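Local coordinates for protein tyrosine--tRNA ligase, mitochondrial (Coccidioides posadasii, PDB 5IJX) that probably attaches L-tyrosine to mitochondrial tRNA(Tyr) at the expense of ATP, this chain being the truncated form that carries the class I catalytic domain, at residues L38-L41 with E42-L46; N48-V51 with G52-A56. All coordinates share one frame; numbering follows the deposited sequence.

Contact 1 (L38-L41 with E42-L46)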
ATOM      1  N   LEU A  38     -31.563  -9.300 -15.136  1.00 79.49           N
ATOM      2  CA  LEU A  38     -31.532  -9.615 -13.711  1.00 75.96           C
ATOM      3  C   LEU A  38     -32.691 -10.528 -13.330  1.00 78.91           C
ATOM      4  O   LEU A  38     -32.503 -11.533 -12.635  1.00 83.71           O
ATOM      5  CB  LEU A  38     -31.566  -8.324 -12.894  1.00 76.29           C
ATOM      6  CG  LEU A  38     -31.377  -8.478 -11.386  1.00 72.75           C
ATOM      7  CD1 LEU A  38     -30.008  -9.061 -11.066  1.00 71.32           C
ATOM      8  CD2 LEU A  38     -31.566  -7.138 -10.694  1.00 75.31           C
ATOM      9  N   SER A  39     -33.904 -10.189 -13.775  1.00 85.13           N
ATOM     10  CA  SER A  39     -35.052 -11.056 -13.534  1.00 87.22           C
ATOM     11  C   SER A  39     -34.771 -12.479 -14.002  1.00 94.37           C
ATOM     12  O   SER A  39     -35.107 -13.451 -13.312  1.00 98.39           O
ATOM     13  CB  SER A  39     -36.286 -10.493 -14.241  1.00 78.01           C
ATOM     14  OG  SER A  39     -37.412 -11.333 -14.052  1.00 88.99           O
ATOM     15  N   PHE A  40     -34.145 -12.620 -15.172  1.00 87.03           N
ATOM     16  CA  PHE A  40     -33.821 -13.946 -15.686  1.00 77.92           C
ATOM     17  C   PHE A  40     -32.849 -14.668 -14.761  1.00 83.63           C
ATOM     18  O   PHE A  40     -33.083 -15.820 -14.376  1.00 88.62           O
ATOM     19  CB  PHE A  40     -33.245 -13.828 -17.098  1.00 71.28           C
ATOM     20  CG  PHE A  40     -32.770 -15.131 -17.667  1.00 72.32           C
ATOM     21  CD1 PHE A  40     -33.672 -16.118 -18.024  1.00 75.72           C
ATOM     22  CD2 PHE A  40     -31.419 -15.364 -17.854  1.00 81.12           C
ATOM     23  CE1 PHE A  40     -33.234 -17.316 -18.550  1.00 79.73           C
ATOM     24  CE2 PHE A  40     -30.974 -16.560 -18.381  1.00 86.74           C
ATOM     25  CZ  PHE A  40     -31.883 -17.538 -18.730  1.00 87.87           C
ATOM     26  N   LEU A  41     -31.749 -14.005 -14.387  1.00 73.71           N
ATOM     27  CA  LEU A  41     -30.809 -14.613 -13.450  1.00 73.97           C
ATOM     28  C   LEU A  41     -31.520 -15.078 -12.185  1.00 77.95           C
ATOM     29  O   LEU A  41     -31.199 -16.136 -11.630  1.00 70.89           O
ATOM     30  CB  LEU A  41     -29.694 -13.626 -13.094  1.00 67.90           C
ATOM     31  CG  LEU A  41     -28.634 -13.296 -14.150  1.00 73.50           C
ATOM     32  CD1 LEU A  41     -27.589 -12.373 -13.547  1.00 72.45           C
ATOM     33  CD2 LEU A  41     -27.974 -14.552 -14.704  1.00 80.16           C
ATOM     34  N   GLU A  42     -32.495 -14.296 -11.714  1.00 74.09           N
ATOM     35  CA  GLU A  42     -33.247 -14.686 -10.527  1.00 73.46           C
ATOM     36  C   GLU A  42     -34.055 -15.952 -10.785  1.00 80.00           C
ATOM     37  O   GLU A  42     -34.028 -16.892  -9.982  1.00 80.39           O
ATOM     38  CB  GLU A  42     -34.164 -13.543 -10.086  1.00 70.67           C
ATOM     39  CG  GLU A  42     -33.429 -12.310  -9.586  1.00 68.17           C
ATOM     40  CD  GLU A  42     -34.368 -11.169  -9.247  1.00 76.39           C
ATOM     41  OE1 GLU A  42     -35.523 -11.188  -9.719  1.00 90.79           O
ATOM     42  OE2 GLU A  42     -33.951 -10.253  -8.505  1.00 86.83           O
ATOM     43  N   GLU A  43     -34.782 -15.998 -11.905  1.00 88.90           N
ATOM     44  CA  GLU A  43     -35.588 -17.177 -12.196  1.00 96.95           C
ATOM     45  C   GLU A  43     -34.727 -18.418 -12.394  1.00 92.07           C
ATOM     46  O   GLU A  43     -35.254 -19.535 -12.357  1.00109.35           O
ATOM     47  CB  GLU A  43     -36.476 -16.922 -13.422  1.00106.27           C
ATOM     48  CG  GLU A  43     -36.037 -17.597 -14.721  1.00113.03           C
ATOM     49  CD  GLU A  43     -36.990 -17.312 -15.870  1.00110.90           C
ATOM     50  OE1 GLU A  43     -38.051 -16.699 -15.626  1.00110.62           O
ATOM     51  OE2 GLU A  43     -36.680 -17.703 -17.016  1.00 98.44           O
ATOM     52  N   ARG A  44     -33.421 -18.253 -12.598  1.00 72.51           N
ATOM     53  CA  ARG A  44     -32.494 -19.375 -12.641  1.00 77.55           C
ATOM     54  C   ARG A  44     -31.890 -19.693 -11.279  1.00 77.10           C
ATOM     55  O   ARG A  44     -31.136 -20.664 -11.162  1.00 72.70           O
ATOM     56  CB  ARG A  44     -31.363 -19.099 -13.643  1.00 81.26           C
ATOM     57  CG  ARG A  44     -31.826 -18.771 -15.056  1.00 80.88           C
ATOM     58  CD  ARG A  44     -32.522 -19.944 -15.738  1.00 80.65           C
ATOM     59  NE  ARG A  44     -31.610 -21.053 -16.016  1.00 81.77           N
ATOM     60  CZ  ARG A  44     -31.849 -22.015 -16.903  1.00 86.55           C
ATOM     61  NH1 ARG A  44     -32.970 -22.011 -17.612  1.00 85.33           N
ATOM     62  NH2 ARG A  44     -30.963 -22.984 -17.089  1.00 89.78           N
ATOM     63  N   GLY A  45     -32.194 -18.901 -10.252  1.00 81.02           N
ATOM     64  CA  GLY A  45     -31.680 -19.168  -8.925  1.00 80.36           C
ATOM     65  C   GLY A  45     -30.209 -18.882  -8.748  1.00 83.86           C
ATOM     66  O   GLY A  45     -29.617 -19.329  -7.762  1.00 89.02           O
ATOM     67  N   LEU A  46     -29.596 -18.146  -9.677  1.00 78.62           N
ATOM     68  CA  LEU A  46     -28.189 -17.788  -9.555  1.00 80.66           C
ATOM     69  C   LEU A  46     -27.965 -16.540  -8.715  1.00 80.64           C
ATOM     70  O   LEU A  46     -26.809 -16.182  -8.466  1.00 77.67           O
ATOM     71  CB  LEU A  46     -27.576 -17.573 -10.942  1.00 75.78           C
ATOM     72  CG  LEU A  46     -27.494 -18.796 -11.859  1.00 71.97           C
ATOM     73  CD1 LEU A  46     -26.968 -18.394 -13.227  1.00 68.52           C
ATOM     74  CD2 LEU A  46     -26.617 -19.885 -11.253  1.00 72.67           C
TER
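Phe-40 and Arg-44, one helical turn apart, lie side by side and point the same way. The aliphatic part of the arginine covers one face of the ring: CG of Arg-44 sits 4.0 Å from the Phe-40 ring centroid, a CH-pi contact displaced toward the rim. Bends at chi2 and chi3 carry the chain onward past CZ, and the guanidinium is fixed beyond the ring by the carbonyls of Lys-331 and Val-336. Glu-43 comes to the ring edge instead, its OE2 near the ring plane and 3.5 Å from Phe-40 CD1, with the carboxylate plane turned 62° from the ring. The ring also meets Trp-92 edge-to-face.

Apolar contact is slight: Leu-41 CD2 and Leu-46 CD1 approach to 4.2 Å, and both side chains rest on Ile-89 of helix 84-95.

Main-chain bonds unite the segment. Glu-42 N donates to Leu-38 O (2.9 Å), Glu-43 N to Ser-39 O (2.9 Å) and Arg-44 N to Phe-40 O (3.0 Å). Leu-41 O then accepts from Leu-46 N at 3.2 Å, and weakly from Arg-44 N, while Gly-45 N bonds back to Glu-42 O at 2.7 Å. Together with the bonds from Leu-46 N and Gly-45 N, the positive phi of Gly-45 (72°) makes the end of helix 37-43 a Schellman motif, the glycine-containing C-terminal cap that turns the chain toward strand 49-51.

Contact 2 (N48-V51 with G52-A56)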
ATOM      1  N   ASN A  48     -28.221 -15.056  -5.245  1.00 82.23           N
ATOM      2  CA  ASN A  48     -28.471 -15.145  -3.811  1.00 80.07           C
ATOM      3  C   ASN A  48     -28.818 -13.781  -3.226  1.00 74.03           C
ATOM      4  O   ASN A  48     -29.688 -13.686  -2.352  1.00 76.27           O
ATOM      5  CB  ASN A  48     -27.267 -15.745  -3.087  1.00 77.44           C
ATOM      6  CG  ASN A  48     -27.459 -15.785  -1.579  1.00 77.39           C
ATOM      7  OD1 ASN A  48     -26.774 -15.080  -0.835  1.00 77.58           O
ATOM      8  ND2 ASN A  48     -28.403 -16.600  -1.124  1.00 75.78           N
ATOM      9  N   SER A  49     -28.170 -12.716  -3.692  1.00 68.88           N
ATOM     10  CA  SER A  49     -28.561 -11.375  -3.271  1.00 72.34           C
ATOM     11  C   SER A  49     -27.870 -10.361  -4.171  1.00 72.13           C
ATOM     12  O   SER A  49     -26.927 -10.683  -4.900  1.00 68.74           O
ATOM     13  CB  SER A  49     -28.223 -11.112  -1.799  1.00 78.37           C
ATOM     14  OG  SER A  49     -26.849 -10.814  -1.638  1.00 85.75           O
ATOM     15  N   VAL A  50     -28.362  -9.126  -4.110  1.00 64.37           N
ATOM     16  CA  VAL A  50     -27.803  -8.001  -4.847  1.00 59.03           C
ATOM     17  C   VAL A  50     -27.109  -7.078  -3.858  1.00 64.11           C
ATOM     18  O   VAL A  50     -27.675  -6.748  -2.809  1.00 69.34           O
ATOM     19  CB  VAL A  50     -28.891  -7.238  -5.621  1.00 65.62           C
ATOM     20  CG1 VAL A  50     -28.319  -5.960  -6.227  1.00 73.49           C
ATOM     21  CG2 VAL A  50     -29.493  -8.121  -6.702  1.00 68.80           C
ATOM     22  N   VAL A  51     -25.896  -6.658  -4.196  1.00 59.43           N
ATOM     23  CA  VAL A  51     -25.194  -5.629  -3.438  1.00 64.21           C
ATOM     24  C   VAL A  51     -25.492  -4.300  -4.120  1.00 69.89           C
ATOM     25  O   VAL A  51     -25.042  -4.052  -5.245  1.00 60.99           O
ATOM     26  CB  VAL A  51     -23.687  -5.900  -3.361  1.00 66.60           C
ATOM     27  CG1 VAL A  51     -23.085  -5.160  -2.169  1.00 81.95           C
ATOM     28  CG2 VAL A  51     -23.409  -7.394  -3.253  1.00 60.79           C
ATOM     29  N   GLY A  52     -26.256  -3.452  -3.440  1.00 77.82           N
ATOM     30  CA  GLY A  52     -26.846  -2.264  -4.024  1.00 75.78           C
ATOM     31  C   GLY A  52     -28.355  -2.410  -4.136  1.00 75.03           C
ATOM     32  O   GLY A  52     -28.942  -3.435  -3.784  1.00 73.80           O
ATOM     33  N   GLN A  53     -28.984  -1.350  -4.638  1.00 75.21           N
ATOM     34  CA  GLN A  53     -30.423  -1.384  -4.868  1.00 68.87           C
ATOM     35  C   GLN A  53     -30.725  -2.301  -6.049  1.00 72.06           C
ATOM     36  O   GLN A  53     -30.201  -2.106  -7.151  1.00 87.04           O
ATOM     37  CB  GLN A  53     -30.963   0.022  -5.112  1.00 82.73           C
ATOM     38  CG  GLN A  53     -31.426   0.726  -3.845  1.00100.28           C
ATOM     39  CD  GLN A  53     -32.228   1.980  -4.134  1.00116.18           C
ATOM     40  OE1 GLN A  53     -32.472   2.322  -5.291  1.00116.82           O
ATOM     41  NE2 GLN A  53     -32.648   2.670  -3.080  1.00126.61           N
ATOM     42  N   ARG A  54     -31.569  -3.307  -5.811  1.00 75.66           N
ATOM     43  CA  ARG A  54     -31.837  -4.325  -6.824  1.00 83.01           C
ATOM     44  C   ARG A  54     -32.446  -3.709  -8.080  1.00 80.18           C
ATOM     45  O   ARG A  54     -31.947  -3.914  -9.195  1.00 76.78           O
ATOM     46  CB  ARG A  54     -32.752  -5.399  -6.233  1.00 83.77           C
ATOM     47  CG  ARG A  54     -33.072  -6.551  -7.167  1.00 92.86           C
ATOM     48  CD  ARG A  54     -34.378  -6.323  -7.908  1.00100.98           C
ATOM     49  NE  ARG A  54     -34.689  -7.424  -8.816  1.00 97.84           N
ATOM     50  CZ  ARG A  54     -35.347  -7.293  -9.964  1.00 93.26           C
ATOM     51  NH1 ARG A  54     -35.764  -6.101 -10.373  1.00 86.67           N
ATOM     52  NH2 ARG A  54     -35.580  -8.359 -10.715  1.00 97.68           N
ATOM     53  N   ASP A  55     -33.533  -2.950  -7.919  1.00 74.08           N
ATOM     54  CA  ASP A  55     -34.188  -2.349  -9.077  1.00 72.42           C
ATOM     55  C   ASP A  55     -33.265  -1.376  -9.798  1.00 68.53           C
ATOM     56  O   ASP A  55     -33.364  -1.218 -11.021  1.00 79.18           O
ATOM     57  CB  ASP A  55     -35.473  -1.642  -8.647  1.00 79.68           C
ATOM     58  CG  ASP A  55     -36.522  -2.605  -8.121  1.00 92.41           C
ATOM     59  OD1 ASP A  55     -37.420  -2.163  -7.375  1.00105.60           O
ATOM     60  OD2 ASP A  55     -36.445  -3.807  -8.453  1.00 87.13           O
ATOM     61  N   ALA A  56     -32.365  -0.715  -9.066  1.00 67.10           N
ATOM     62  CA  ALA A  56     -31.383   0.150  -9.711  1.00 72.02           C
ATOM     63  C   ALA A  56     -30.456  -0.652 -10.616  1.00 70.64           C
ATOM     64  O   ALA A  56     -30.085  -0.194 -11.702  1.00 69.32           O
ATOM     65  CB  ALA A  56     -30.575   0.907  -8.658  1.00 72.31           C
TER
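Val-50 projects from strand 49-51 toward the start of the helix that follows it, and its two methyls divide the contact between them. From CB, CG1 stands anti to the backbone N (chi1 172°), which leaves CG2 beside that N. The first methyl meets main chain: Val-50 CG1 lies 3.6 Å from Gly-52 O and 3.9 Å from Arg-54 CA, touching both the turn and the first residue of the helix. The second meets a side chain, with Val-50 CG2 3.9 Å from Arg-54 CG, the two side chains passing at a slant.

The turn joins an edge strand of the class I synthetase Rossmann-fold sheet, antiparallel to strand 279-283, to helix 54-63, with Gln-53 at the N-cap position. Gly-52 has a phi of 111°, where a CB would collide with the carbonyl of Val-51. On the other side of the strand, Val-51 packs against Ile-246, Leu-247 and Met-250 of helix 243-259.

Beyond CG, the Arg-54 chain bends at chi2 and leads away from the valine. Its NH1 forms a salt bridge with Asp-55 OD2 at 3.1 Å, the carboxylate oxygen lying 23° out of the guanidinium plane; NH1 also pairs with Asp-58, and NE with Glu-42.

In the fold
Contacts 1 and 2 follow each other along the chain, their centres about 12 Å apart, and they touch directly: Glu-42 OE2 and Arg-54 NE form a salt bridge of 2.9 Å, while Leu-38 CD2 packs on Arg-54 O at 3.6 Å. Helix 37-43 is thus tied to the first turn of helix 54-63. Contact 1 is partly buried, reaching helices 84-95 and 338-350, and combines main-chain bonding with a ring-aliphatic contact. Contact 2 lies at the surface and joins its segments through van der Waals contacts of Val-50. Its strand edges the central sheet, with the side chain of Val-51 about 12 Å from the bound tyrosine.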